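Local coordinates for putative NAD dependent dehydrogenase (Micromonospora echinospora, PDB 6NOR), which binds NAD and is probably an oxidoreductase acting in the biosynthesis of the antibiotic gentamicin, at residues A[223-228]-A[232-237]. Numbering follows the deposited sequence.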
ATOM      1  N   ARG A 223      -6.705 -29.827   2.048  1.00 25.11           N
ATOM      2  CA  ARG A 223      -7.849 -30.062   2.934  1.00 28.63           C
ATOM      3  C   ARG A 223      -9.151 -29.815   2.211  1.00 18.72           C
ATOM      4  O   ARG A 223      -9.234 -28.976   1.340  1.00 20.77           O
ATOM      5  CB  ARG A 223      -7.826 -29.160   4.170  1.00 34.02           C
ATOM      6  CG  ARG A 223      -6.630 -29.311   5.064  1.00 46.14           C
ATOM      7  CD  ARG A 223      -6.669 -30.550   5.945  1.00 54.36           C
ATOM      8  NE  ARG A 223      -5.381 -30.741   6.619  1.00 60.92           N
ATOM      9  CZ  ARG A 223      -4.378 -31.458   6.114  1.00 71.32           C
ATOM     10  NH1 ARG A 223      -4.513 -32.058   4.938  1.00 73.54           N
ATOM     11  NH2 ARG A 223      -3.238 -31.580   6.777  1.00 76.97           N
ATOM     12  N   GLN A 224     -10.180 -30.542   2.601  1.00 25.23           N
ATOM     13  CA  GLN A 224     -11.520 -30.224   2.173  1.00 23.27           C
ATOM     14  C   GLN A 224     -12.269 -29.577   3.332  1.00 25.73           C
ATOM     15  O   GLN A 224     -12.385 -30.144   4.406  1.00 28.67           O
ATOM     16  CB  GLN A 224     -12.239 -31.476   1.674  1.00 26.07           C
ATOM     17  CG  GLN A 224     -13.638 -31.199   1.141  1.00 28.89           C
ATOM     18  CD  GLN A 224     -14.286 -32.433   0.544  1.00 28.02           C
ATOM     19  OE1 GLN A 224     -13.639 -33.467   0.370  1.00 31.76           O
ATOM     20  NE2 GLN A 224     -15.567 -32.335   0.239  1.00 24.06           N
ATOM     21  N   LEU A 225     -12.735 -28.359   3.114  1.00 29.81           N
ATOM     22  CA  LEU A 225     -13.495 -27.618   4.105  1.00 29.07           C
ATOM     23  C   LEU A 225     -14.977 -27.817   3.904  1.00 31.90           C
ATOM     24  O   LEU A 225     -15.703 -28.158   4.827  1.00 35.68           O
ATOM     25  CB  LEU A 225     -13.159 -26.134   4.011  1.00 32.13           C
ATOM     26  CG  LEU A 225     -11.818 -25.772   4.622  1.00 36.15           C
ATOM     27  CD1 LEU A 225     -11.241 -24.583   3.920  1.00 33.29           C
ATOM     28  CD2 LEU A 225     -12.042 -25.478   6.097  1.00 43.74           C
ATOM     29  N   SER A 226     -15.417 -27.588   2.673  1.00 32.46           N
ATOM     30  CA  SER A 226     -16.819 -27.692   2.303  1.00 33.79           C
ATOM     31  C   SER A 226     -17.349 -29.124   2.398  1.00 34.27           C
ATOM     32  O   SER A 226     -16.657 -30.076   2.053  1.00 37.69           O
ATOM     33  CB  SER A 226     -16.993 -27.152   0.887  1.00 36.40           C
ATOM     34  OG  SER A 226     -18.187 -27.608   0.273  1.00 41.31           O
ATOM     35  N   ALA A 227     -18.588 -29.271   2.849  1.00 33.24           N
ATOM     36  CA  ALA A 227     -19.222 -30.588   2.904  1.00 33.26           C
ATOM     37  C   ALA A 227     -19.606 -31.074   1.502  1.00 27.32           C
ATOM     38  O   ALA A 227     -19.476 -32.252   1.174  1.00 29.48           O
ATOM     39  CB  ALA A 227     -20.444 -30.550   3.806  1.00 37.17           C
ATOM     40  N   ALA A 228     -20.079 -30.147   0.682  1.00 23.28           N
ATOM     41  CA  ALA A 228     -20.441 -30.456  -0.688  1.00 24.05           C
ATOM     42  C   ALA A 228     -19.230 -30.925  -1.480  1.00 26.46           C
ATOM     43  O   ALA A 228     -18.160 -30.348  -1.371  1.00 28.60           O
ATOM     44  CB  ALA A 228     -21.065 -29.254  -1.344  1.00 21.75           C
ATOM     45  N   GLU A 232     -10.704 -31.027  -2.742  1.00 18.47           N
ATOM     46  CA  GLU A 232     -10.074 -30.153  -1.754  1.00 18.46           C
ATOM     47  C   GLU A 232     -10.403 -28.677  -1.990  1.00 18.41           C
ATOM     48  O   GLU A 232     -10.608 -28.269  -3.128  1.00 19.55           O
ATOM     49  CB  GLU A 232      -8.563 -30.364  -1.757  1.00 18.44           C
ATOM     50  CG  GLU A 232      -7.805 -29.628  -2.855  1.00 18.34           C
ATOM     51  CD  GLU A 232      -7.963 -30.246  -4.243  1.00 28.55           C
ATOM     52  OE1 GLU A 232      -8.561 -31.332  -4.383  1.00 29.93           O
ATOM     53  OE2 GLU A 232      -7.487 -29.635  -5.208  1.00 25.07           O
ATOM     54  N   ASP A 233     -10.444 -27.895  -0.908  1.00 22.16           N
ATOM     55  CA  ASP A 233     -10.693 -26.440  -0.944  1.00 22.51           C
ATOM     56  C   ASP A 233      -9.420 -25.625  -0.826  1.00 21.24           C
ATOM     57  O   ASP A 233      -9.379 -24.440  -1.153  1.00 19.29           O
ATOM     58  CB  ASP A 233     -11.608 -26.005   0.202  1.00 26.25           C
ATOM     59  CG  ASP A 233     -13.050 -26.395  -0.012  1.00 33.42           C
ATOM     60  OD1 ASP A 233     -13.724 -25.765  -0.850  1.00 44.08           O
ATOM     61  OD2 ASP A 233     -13.524 -27.308   0.690  1.00 34.54           O
ATOM     62  N   GLN A 234      -8.391 -26.238  -0.279  1.00 18.43           N
ATOM     63  CA  GLN A 234      -7.131 -25.543  -0.130  1.00 24.52           C
ATOM     64  C   GLN A 234      -5.991 -26.495  -0.329  1.00 20.29           C
ATOM     65  O   GLN A 234      -6.098 -27.683  -0.062  1.00 19.13           O
ATOM     66  CB  GLN A 234      -7.011 -24.868   1.236  1.00 26.06           C
ATOM     67  CG  GLN A 234      -7.228 -25.757   2.400  1.00 33.95           C
ATOM     68  CD  GLN A 234      -6.907 -25.076   3.732  1.00 40.98           C
ATOM     69  OE1 GLN A 234      -7.278 -25.572   4.788  1.00 38.57           O
ATOM     70  NE2 GLN A 234      -6.207 -23.949   3.679  1.00 50.68           N
ATOM     71  N   GLY A 235      -4.892 -25.950  -0.817  1.00 20.16           N
ATOM     72  CA  GLY A 235      -3.699 -26.725  -1.021  1.00 18.35           C
ATOM     73  C   GLY A 235      -2.471 -25.852  -1.014  1.00 20.81           C
ATOM     74  O   GLY A 235      -2.514 -24.669  -1.372  1.00 21.28           O
ATOM     75  N   VAL A 236      -1.371 -26.453  -0.589  1.00 18.37           N
ATOM     76  CA  VAL A 236      -0.077 -25.823  -0.664  1.00 18.35           C
ATOM     77  C   VAL A 236       0.877 -26.831  -1.281  1.00 18.32           C
ATOM     78  O   VAL A 236       0.954 -27.966  -0.863  1.00 19.91           O
ATOM     79  CB  VAL A 236       0.432 -25.372   0.715  1.00 18.45           C
ATOM     80  CG1 VAL A 236       1.698 -24.556   0.560  1.00 22.27           C
ATOM     81  CG2 VAL A 236      -0.615 -24.550   1.425  1.00 22.86           C
ATOM     82  N   VAL A 237       1.580 -26.403  -2.306  1.00 20.68           N
ATOM     83  CA  VAL A 237       2.577 -27.218  -2.953  1.00 18.20           C
ATOM     84  C   VAL A 237       3.962 -26.629  -2.731  1.00 21.67           C
ATOM     85  O   VAL A 237       4.194 -25.467  -3.014  1.00 21.92           O
ATOM     86  CB  VAL A 237       2.323 -27.314  -4.464  1.00 20.91           C
ATOM     87  CG1 VAL A 237       3.312 -28.282  -5.127  1.00 19.22           C
ATOM     88  CG2 VAL A 237       0.882 -27.724  -4.739  1.00 18.51           C
TER
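The carboxylate of Asp-233 meets two backbone amides of the facing segment through one oxygen, OD2. Leu-225 N comes to the anti side of OD2 at 2.8 Å, near the carboxylate plane. Ser-226 N donates from above that plane, with an N-H...O angle of 166°. Asp-233 is part of a classic beta bulge: it and Gln-234 both face Arg-223, where the antiparallel strands 215-223 and 234-241 of the C-terminal domain sheet run into their connecting loop. Arg-223 O accepts from Asp-233 N at 2.8 Å and from Gln-234 N at 3.3 Å, both in the carbonyl plane. Arg-223 N returns a bond to Gln-234 O, closing the hydrogen-bonded pair. With CG of Asp-233 anti to its own carbonyl carbon (chi1 -74°), the carboxylate reaches across to the loop. Its other oxygen, OD1, forms a salt bridge with Arg-185. Shortened to an alanine, Asp-233 would probably leave the amides of Leu-225 and Ser-226 without their shared acceptor and Arg-185 without this carboxylate. The CB atoms of Leu-225 and Ser-226 also touch OD2. Leu-225 and Gln-234 pack against His-168 of the second subunit, so the contact borders a subunit interface. Gln-224 stretches along its own loop, where NE2 bonds to Gly-229 O and, at 3.1 Å, to Ser-226 O, which sits 23° out of the plane of the Gln-224 amide.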